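Local coordinates for protein short chain dehydrogenase (Leptospira borgpetersenii serovar Hardjo-bovis, PDB 6UH2) that binds NAD+ and, as a short-chain dehydrogenase/reductase, probably catalyses NAD(P)-dependent oxidoreduction of an alcohol or carbonyl substrate, at residues I180-F183 against T184-L187. Numbering follows the deposited sequence.
Sequences IIHF and TKYL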
loop_
_atom_site.group_PDB
_atom_site.type_symbol
_atom_site.label_atom_id
_atom_site.label_comp_id
_atom_site.label_asym_id
_atom_site.label_seq_id
_atom_site.Cartn_x
_atom_site.Cartn_y
_atom_site.Cartn_z
ATOM N N ILE B 180 -16.105 -0.582 -7.966
ATOM C CA ILE B 180 -15.629 -1.168 -6.711
ATOM C C ILE B 180 -14.610 -0.254 -6.050
ATOM O O ILE B 180 -14.598 -0.091 -4.821
ATOM C CB ILE B 180 -15.042 -2.572 -6.971
ATOM C CG1 ILE B 180 -16.162 -3.576 -7.250
ATOM C CG2 ILE B 180 -14.170 -3.061 -5.785
ATOM C CD1 ILE B 180 -15.675 -4.812 -7.994
ATOM N N ILE B 181 -13.712 0.325 -6.846
ATOM C CA ILE B 181 -12.761 1.285 -6.296
ATOM C C ILE B 181 -13.499 2.450 -5.642
ATOM O O ILE B 181 -13.125 2.907 -4.553
ATOM C CB ILE B 181 -11.792 1.748 -7.398
ATOM C CG1 ILE B 181 -10.870 0.587 -7.797
ATOM C CG2 ILE B 181 -10.969 2.941 -6.935
ATOM C CD1 ILE B 181 -10.076 0.851 -9.080
ATOM N N HIS B 182 -14.571 2.934 -6.270
ATOM C CA HIS B 182 -15.250 4.090 -5.690
ATOM C C HIS B 182 -16.149 3.670 -4.536
ATOM O O HIS B 182 -16.318 4.433 -3.579
ATOM C CB HIS B 182 -16.045 4.847 -6.764
ATOM C CG HIS B 182 -16.259 6.292 -6.438
ATOM N ND1 HIS B 182 -15.225 7.132 -6.086
ATOM C CD2 HIS B 182 -17.386 7.047 -6.401
ATOM C CE1 HIS B 182 -15.705 8.340 -5.837
ATOM N NE2 HIS B 182 -17.012 8.318 -6.028
ATOM N N PHE B 183 -16.703 2.457 -4.596
ATOM C CA PHE B 183 -17.442 1.908 -3.453
ATOM C C PHE B 183 -16.551 1.802 -2.222
ATOM O O PHE B 183 -16.999 2.028 -1.092
ATOM C CB PHE B 183 -18.001 0.530 -3.812
ATOM C CG PHE B 183 -18.727 -0.146 -2.682
ATOM C CD1 PHE B 183 -19.927 0.364 -2.211
ATOM C CD2 PHE B 183 -18.214 -1.289 -2.092
ATOM C CE1 PHE B 183 -20.604 -0.250 -1.151
ATOM C CE2 PHE B 183 -18.890 -1.919 -1.050
ATOM C CZ PHE B 183 -20.085 -1.405 -0.582
ATOM N N THR B 184 -15.285 1.452 -2.429
ATOM C CA THR B 184 -14.324 1.392 -1.333
ATOM C C THR B 184 -14.223 2.728 -0.614
ATOM O O THR B 184 -14.241 2.787 0.625
ATOM C CB THR B 184 -12.968 0.978 -1.885
ATOM O OG1 THR B 184 -13.075 -0.318 -2.484
ATOM C CG2 THR B 184 -11.923 0.961 -0.787
ATOM N N LYS B 185 -14.095 3.817 -1.380
ATOM C CA LYS B 185 -14.061 5.150 -0.784
ATOM C C LYS B 185 -15.379 5.478 -0.104
ATOM O O LYS B 185 -15.397 6.049 0.992
ATOM C CB LYS B 185 -13.751 6.207 -1.853
ATOM C CG LYS B 185 -12.447 5.970 -2.624
ATOM C CD LYS B 185 -12.245 7.050 -3.697
ATOM C CE LYS B 185 -10.818 7.073 -4.224
ATOM N NZ LYS B 185 -10.432 5.769 -4.793
ATOM N N TYR B 186 -16.498 5.144 -0.748
ATOM C CA TYR B 186 -17.799 5.448 -0.161
ATOM C C TYR B 186 -17.974 4.760 1.186
ATOM O O TYR B 186 -18.363 5.392 2.184
ATOM C CB TYR B 186 -18.910 5.013 -1.106
ATOM C CG TYR B 186 -20.299 5.322 -0.580
ATOM C CD1 TYR B 186 -20.955 4.436 0.289
ATOM C CD2 TYR B 186 -20.952 6.490 -0.949
ATOM C CE1 TYR B 186 -22.232 4.711 0.767
ATOM C CE2 TYR B 186 -22.238 6.772 -0.483
ATOM C CZ TYR B 186 -22.869 5.880 0.374
ATOM O OH TYR B 186 -24.136 6.157 0.841
ATOM N N LEU B 187 -17.735 3.448 1.221
ATOM C CA LEU B 187 -17.985 2.702 2.443
ATOM C C LEU B 187 -16.951 3.037 3.507
ATOM O O LEU B 187 -17.272 3.036 4.703
ATOM C CB LEU B 187 -17.996 1.204 2.152
ATOM C CG LEU B 187 -18.483 0.376 3.346
ATOM C CD1 LEU B 187 -19.917 0.786 3.707
ATOM C CD2 LEU B 187 -18.384 -1.094 3.028
HETATM O O HOH W 1 -10.417 3.357 -3.421
HETATM O O HOH W 2 -12.679 6.308 -7.070
#
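Thr184 grips the carbonyl oxygen of Ile180 twice: its N donates to Ile180 O at 2.9 Å, and its OG1 donates to the same Ile180 O at 2.8 Å, the two donors arriving from opposite faces of the carbonyl plane. OG1 stands beside its own backbone N (chi1 -61°), which turns it back towards that carbonyl. Threonine suits this buried place, since OG1 also hydrogen-bonds Asn147 ND2 of strand 144-148 while the side chain packs on Val198 and Cys200. Helical bonds follow from Tyr186 N to His182 O and, at 2.8 Å, from Leu187 N to Phe183 O; that from Lys185 N to Ile181 O is weak at 3.4 Å. Here a water donates to Ile181 O and accepts from Lys185 NZ, and a second is bonded to His182 ND1 and accepts a weak bond from NZ. The lysine chain bends at its last torsion (chi4 58°), which brings NZ to 3.6 Å from Ile181 CG2; it crosses His182 at about a right angle, CD 3.8 Å from ND1. On another side of the helix Phe183 and Leu187 lie side by side, Leu187 CB over one ring face and CD2 4.0 Å from Phe183 CZ; both meet Ser129 of helix 111-139. Buried residues facing sheet and neighbouring helix, with His182 and Tyr186 exposed, are characteristic of an amphipathic helix in the Rossmann-type SDR fold; earlier turns of helix 171-191 carry the NAD-binding Tyr173 and Lys177.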